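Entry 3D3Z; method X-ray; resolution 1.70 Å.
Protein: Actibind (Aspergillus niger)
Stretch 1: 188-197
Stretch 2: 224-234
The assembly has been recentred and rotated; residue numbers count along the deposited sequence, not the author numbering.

Stretch 1, residues 188-197: YVGCEDGALS
Stretch 2 (224-234) NCKDSGIKYPP

Stretch 1 is a tight hairpin: strand 188-192, a type I' turn from Glu-192 to Ala-195, then a strand that starts at Ala-195 and runs on past Ser-197. Asp-193 (phi/psi 57/43°) and Gly-194 (61/12°) form the corner, closed by Glu-192 N to Ala-195 O (2.7 Å) and Ala-195 N to Glu-192 O (2.8 Å). Stretch 2 is irregular; Cys-191 CA lies 5.2 Å from Cys-225 CA, and at 194-196 the chains run parallel, with Ala-195 CA 4.5 Å from Lys-231 CA.

The one beta bridge pairs Ala-195 with Lys-231. Lys-231 N donates to Gly-194 O (2.9 Å, 174°) and Leu-196 N to Lys-231 O (2.8 Å, 172°); both are nearly linear. Lys-231 O also receives a CA-H contact from Ala-195 CA at 3.3 Å. Asn-224 N donates weakly to Val-189 O (3.4 Å, 146°).

Asn-224 (chi1 70°, chi2 -8°) acts as a backbone mimic: its OD1 accepts from Cys-191 N (2.7 Å, 170°), while ND2 reaches Cys-191 O only weakly (3.4 Å, 133°).

The covalent tie joins Cys-191 SG to Cys-225 SG (2.0 Å, chi3 97°), both chi1 m.

Apolar packing extends from it. Ile-230 CG2 lies 4.0 Å from both Cys-191 SG and Leu-196 CB. Leu-196 (t, p) makes a CH-pi contact: CD2 faces the Tyr-232 pi cloud, 4.0 Å from the centroid and 11° off the normal. Ala-195 CB meets Pro-233 CG at 3.6 Å, apolar carbon against carbon.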

ATOM      1  N   TYR A 188      -8.287   7.513   2.698  1.00 23.79           N
ATOM      2  CA  TYR A 188      -9.505   7.075   2.030  1.00 23.62           C
ATOM      3  C   TYR A 188     -10.096   5.827   2.730  1.00 23.46           C
ATOM      4  O   TYR A 188      -9.400   4.845   2.986  1.00 23.69           O
ATOM      5  CB  TYR A 188      -9.264   6.802   0.553  1.00 23.80           C
ATOM      6  CG  TYR A 188     -10.429   6.146  -0.120  1.00 24.86           C
ATOM      7  CD1 TYR A 188     -11.518   6.905  -0.605  1.00 24.21           C
ATOM      8  CD2 TYR A 188     -10.475   4.757  -0.271  1.00 23.34           C
ATOM      9  CE1 TYR A 188     -12.611   6.269  -1.234  1.00 24.88           C
ATOM     10  CE2 TYR A 188     -11.551   4.127  -0.888  1.00 24.21           C
ATOM     11  CZ  TYR A 188     -12.616   4.886  -1.355  1.00 24.10           C
ATOM     12  OH  TYR A 188     -13.649   4.206  -1.978  1.00 23.75           O
ATOM     13  N   VAL A 189     -11.397   5.893   3.050  1.00 22.77           N
ATOM     14  CA  VAL A 189     -12.163   4.772   3.597  1.00 22.93           C
ATOM     15  C   VAL A 189     -13.162   4.243   2.545  1.00 23.44           C
ATOM     16  O   VAL A 189     -14.082   4.961   2.140  1.00 23.25           O
ATOM     17  CB  VAL A 189     -12.871   5.174   4.903  1.00 22.54           C
ATOM     18  CG1 VAL A 189     -13.579   3.952   5.554  1.00 23.83           C
ATOM     19  CG2 VAL A 189     -11.856   5.775   5.853  1.00 21.75           C
ATOM     20  N   GLY A 190     -12.986   2.978   2.142  1.00 22.31           N
ATOM     21  CA  GLY A 190     -13.784   2.357   1.094  1.00 22.44           C
ATOM     22  C   GLY A 190     -14.705   1.296   1.665  1.00 22.61           C
ATOM     23  O   GLY A 190     -14.287   0.497   2.498  1.00 22.22           O
ATOM     24  N   CYS A 191     -15.985   1.345   1.271  1.00 22.87           N
ATOM     25  CA  CYS A 191     -17.006   0.389   1.725  1.00 23.38           C
ATOM     26  C   CYS A 191     -17.531  -0.393   0.556  1.00 22.94           C
ATOM     27  O   CYS A 191     -17.509   0.072  -0.583  1.00 23.13           O
ATOM     28  CB  CYS A 191     -18.188   1.116   2.398  1.00 23.93           C
ATOM     29  SG  CYS A 191     -17.848   1.714   4.014  1.00 25.14           S
ATOM     30  N   GLU A 192     -17.963  -1.615   0.835  1.00 23.44           N
ATOM     31  CA  GLU A 192     -18.595  -2.443  -0.159  1.00 25.06           C
ATOM     32  C   GLU A 192     -19.847  -3.020   0.463  1.00 25.22           C
ATOM     33  O   GLU A 192     -19.774  -3.646   1.514  1.00 24.26           O
ATOM     34  CB  GLU A 192     -17.690  -3.609  -0.552  1.00 24.98           C
ATOM     35  CG  GLU A 192     -18.159  -4.368  -1.791  1.00 26.39           C
ATOM     36  CD  GLU A 192     -18.044  -3.549  -3.054  1.00 30.82           C
ATOM     37  OE1 GLU A 192     -17.181  -2.655  -3.060  1.00 35.55           O
ATOM     38  OE2 GLU A 192     -18.796  -3.772  -4.038  1.00 32.90           O
ATOM     39  N   ASP A 193     -20.987  -2.824  -0.185  1.00 27.01           N
ATOM     40  CA  ASP A 193     -22.242  -3.391   0.324  1.00 27.62           C
ATOM     41  C   ASP A 193     -22.439  -2.877   1.763  1.00 27.14           C
ATOM     42  O   ASP A 193     -22.764  -3.666   2.656  1.00 28.62           O
ATOM     43  CB  ASP A 193     -22.203  -4.950   0.331  1.00 27.62           C
ATOM     44  CG  ASP A 193     -22.113  -5.569  -1.085  1.00 32.14           C
ATOM     45  OD1 ASP A 193     -23.038  -5.298  -1.855  1.00 36.12           O
ATOM     46  OD2 ASP A 193     -21.159  -6.322  -1.439  1.00 34.29           O
ATOM     47  N   GLY A 194     -22.189  -1.590   2.004  1.00 27.03           N
ATOM     48  CA  GLY A 194     -22.217  -1.064   3.379  1.00 26.04           C
ATOM     49  C   GLY A 194     -21.243  -1.620   4.400  1.00 26.19           C
ATOM     50  O   GLY A 194     -21.370  -1.337   5.597  1.00 25.54           O
ATOM     51  N   ALA A 195     -20.238  -2.387   3.961  1.00 24.64           N
ATOM     52  CA  ALA A 195     -19.226  -2.939   4.875  1.00 23.95           C
ATOM     53  C   ALA A 195     -17.840  -2.321   4.582  1.00 22.20           C
ATOM     54  O   ALA A 195     -17.449  -2.089   3.436  1.00 21.56           O
ATOM     55  CB  ALA A 195     -19.156  -4.463   4.771  1.00 22.96           C
ATOM     56  N   LEU A 196     -17.129  -2.057   5.659  1.00 22.74           N
ATOM     57  CA  LEU A 196     -15.760  -1.589   5.653  1.00 22.67           C
ATOM     58  C   LEU A 196     -14.898  -2.666   4.922  1.00 21.16           C
ATOM     59  O   LEU A 196     -14.968  -3.879   5.213  1.00 21.25           O
ATOM     60  CB  LEU A 196     -15.346  -1.283   7.122  1.00 23.44           C
ATOM     61  CG  LEU A 196     -14.158  -0.430   7.496  1.00 24.59           C
ATOM     62  CD1 LEU A 196     -14.205   0.957   6.889  1.00 25.05           C
ATOM     63  CD2 LEU A 196     -14.035  -0.426   9.035  1.00 22.76           C
ATOM     64  N   SER A 197     -14.161  -2.187   3.941  1.00 21.06           N
ATOM     65  CA  SER A 197     -13.576  -2.994   2.873  1.00 20.98           C
ATOM     66  C   SER A 197     -12.137  -2.600   2.455  1.00 20.57           C
ATOM     67  O   SER A 197     -11.316  -3.468   2.246  1.00 18.79           O
ATOM     68  CB  SER A 197     -14.467  -2.887   1.660  1.00 21.66           C
ATOM     69  OG  SER A 197     -13.910  -3.674   0.646  1.00 24.58           O
ATOM     70  N   ASN A 224     -16.345   6.415  -0.011  1.00 30.04           N
ATOM     71  CA  ASN A 224     -17.575   6.080  -0.688  1.00 29.64           C
ATOM     72  C   ASN A 224     -18.561   5.449   0.275  1.00 29.61           C
ATOM     73  O   ASN A 224     -19.520   4.798  -0.161  1.00 30.36           O
ATOM     74  CB  ASN A 224     -17.281   5.159  -1.867  1.00 29.29           C
ATOM     75  CG  ASN A 224     -16.836   3.769  -1.431  1.00 27.49           C
ATOM     76  OD1 ASN A 224     -16.596   3.515  -0.264  1.00 23.97           O
ATOM     77  ND2 ASN A 224     -16.750   2.871  -2.376  1.00 25.49           N
ATOM     78  N   CYS A 225     -18.314   5.588   1.576  1.00 29.29           N
ATOM     79  CA  CYS A 225     -19.191   5.066   2.579  1.00 30.02           C
ATOM     80  C   CYS A 225     -20.266   6.101   2.925  1.00 31.11           C
ATOM     81  O   CYS A 225     -20.095   7.313   2.685  1.00 31.31           O
ATOM     82  CB  CYS A 225     -18.446   4.752   3.865  1.00 29.62           C
ATOM     83  SG  CYS A 225     -17.080   3.534   3.664  1.00 27.15           S
ATOM     84  N   LYS A 226     -21.348   5.588   3.492  1.00 32.92           N
ATOM     85  CA  LYS A 226     -22.356   6.408   4.150  1.00 33.83           C
ATOM     86  C   LYS A 226     -21.801   6.888   5.478  1.00 34.58           C
ATOM     87  O   LYS A 226     -20.869   6.273   6.065  1.00 33.95           O
ATOM     88  CB  LYS A 226     -23.638   5.607   4.395  1.00 35.30           C
ATOM     89  CG  LYS A 226     -24.304   5.046   3.132  1.00 38.85           C
ATOM     90  CD  LYS A 226     -24.706   6.138   2.127  1.00 41.96           C
ATOM     91  CE  LYS A 226     -25.252   5.515   0.823  1.00 42.67           C
ATOM     92  NZ  LYS A 226     -26.354   6.320   0.148  1.00 43.97           N
ATOM     93  N   ASP A 227     -22.392   7.967   5.984  1.00 33.97           N
ATOM     94  CA  ASP A 227     -21.867   8.593   7.173  1.00 33.51           C
ATOM     95  C   ASP A 227     -22.058   7.721   8.376  1.00 32.03           C
ATOM     96  O   ASP A 227     -21.389   7.928   9.400  1.00 32.84           O
ATOM     97  CB  ASP A 227     -22.492   9.979   7.370  1.00 34.74           C
ATOM     98  CG  ASP A 227     -22.183  10.891   6.236  1.00 38.47           C
ATOM     99  OD1 ASP A 227     -20.987  11.008   5.879  1.00 46.11           O
ATOM    100  OD2 ASP A 227     -23.122  11.484   5.672  1.00 47.02           O
ATOM    101  N   SER A 228     -22.964   6.754   8.260  1.00 31.38           N
ATOM    102  CA  SER A 228     -23.253   5.822   9.340  1.00 30.87           C
ATOM    103  C   SER A 228     -23.885   4.495   8.866  1.00 29.02           C
ATOM    104  O   SER A 228     -24.198   4.300   7.694  1.00 29.68           O
ATOM    105  CB  SER A 228     -24.163   6.503  10.396  1.00 32.19           C
ATOM    106  OG  SER A 228     -25.446   6.752   9.843  1.00 34.07           O
ATOM    107  N   GLY A 229     -24.072   3.604   9.822  1.00 27.40           N
ATOM    108  CA  GLY A 229     -24.618   2.284   9.608  1.00 28.09           C
ATOM    109  C   GLY A 229     -23.552   1.322   9.098  1.00 27.12           C
ATOM    110  O   GLY A 229     -23.893   0.221   8.666  1.00 27.02           O
ATOM    111  N   ILE A 230     -22.270   1.737   9.157  1.00 26.04           N
ATOM    112  CA  ILE A 230     -21.157   0.953   8.521  1.00 25.73           C
ATOM    113  C   ILE A 230     -20.909  -0.348   9.261  1.00 24.63           C
ATOM    114  O   ILE A 230     -20.717  -0.385  10.490  1.00 25.30           O
ATOM    115  CB  ILE A 230     -19.835   1.758   8.396  1.00 25.76           C
ATOM    116  CG1 ILE A 230     -20.006   2.923   7.416  1.00 22.23           C
ATOM    117  CG2 ILE A 230     -18.674   0.866   7.858  1.00 24.55           C
ATOM    118  CD1 ILE A 230     -18.932   4.081   7.598  1.00 24.36           C
ATOM    119  N   LYS A 231     -20.928  -1.436   8.509  1.00 25.11           N
ATOM    120  CA  LYS A 231     -20.646  -2.720   9.090  1.00 25.39           C
ATOM    121  C   LYS A 231     -19.149  -3.014   9.014  1.00 24.10           C
ATOM    122  O   LYS A 231     -18.490  -2.642   8.059  1.00 24.18           O
ATOM    123  CB  LYS A 231     -21.390  -3.834   8.369  1.00 25.20           C
ATOM    124  CG  LYS A 231     -22.878  -3.574   8.231  1.00 27.90           C
ATOM    125  CD  LYS A 231     -23.597  -4.742   7.600  1.00 30.51           C
ATOM    126  CE  LYS A 231     -23.376  -4.814   6.092  1.00 34.63           C
ATOM    127  NZ  LYS A 231     -23.400  -6.286   5.675  1.00 35.89           N
ATOM    128  N   TYR A 232     -18.657  -3.669  10.052  1.00 24.22           N
ATOM    129  CA  TYR A 232     -17.285  -4.168  10.133  1.00 24.27           C
ATOM    130  C   TYR A 232     -17.374  -5.684  10.309  1.00 23.11           C
ATOM    131  O   TYR A 232     -17.388  -6.189  11.432  1.00 24.03           O
ATOM    132  CB  TYR A 232     -16.582  -3.489  11.290  1.00 23.74           C
ATOM    133  CG  TYR A 232     -15.064  -3.575  11.382  1.00 22.64           C
ATOM    134  CD1 TYR A 232     -14.272  -4.198  10.404  1.00 25.07           C
ATOM    135  CD2 TYR A 232     -14.412  -2.963  12.455  1.00 21.07           C
ATOM    136  CE1 TYR A 232     -12.876  -4.219  10.533  1.00 22.63           C
ATOM    137  CE2 TYR A 232     -13.036  -2.974  12.578  1.00 22.53           C
ATOM    138  CZ  TYR A 232     -12.273  -3.608  11.613  1.00 22.67           C
ATOM    139  OH  TYR A 232     -10.899  -3.617  11.779  1.00 21.21           O
ATOM    140  N   PRO A 233     -17.572  -6.413   9.206  1.00 22.75           N
ATOM    141  CA  PRO A 233     -17.874  -7.847   9.359  1.00 23.53           C
ATOM    142  C   PRO A 233     -16.718  -8.668   9.935  1.00 24.70           C
ATOM    143  O   PRO A 233     -15.555  -8.423   9.562  1.00 23.70           O
ATOM    144  CB  PRO A 233     -18.258  -8.285   7.944  1.00 23.09           C
ATOM    145  CG  PRO A 233     -18.509  -7.030   7.178  1.00 23.12           C
ATOM    146  CD  PRO A 233     -17.654  -5.989   7.790  1.00 23.48           C
ATOM    147  N   PRO A 234     -17.017  -9.570  10.899  1.00 24.08           N
ATOM    148  CA  PRO A 234     -16.001 -10.441  11.450  1.00 23.97           C
ATOM    149  C   PRO A 234     -15.492 -11.426  10.390  1.00 23.91           C
ATOM    150  O   PRO A 234     -16.264 -11.901   9.571  1.00 23.12           O
ATOM    151  CB  PRO A 234     -16.737 -11.173  12.603  1.00 24.25           C
ATOM    152  CG  PRO A 234     -17.931 -10.350  12.897  1.00 24.23           C
ATOM    153  CD  PRO A 234     -18.330  -9.799  11.560  1.00 24.46           C
TER
HETATM  154  O   HOH W   1     -15.333  -0.260  -2.289  1.00 34.45           O
HETATM  155  O   HOH W   2     -21.947  -6.583   3.653  1.00 35.90           O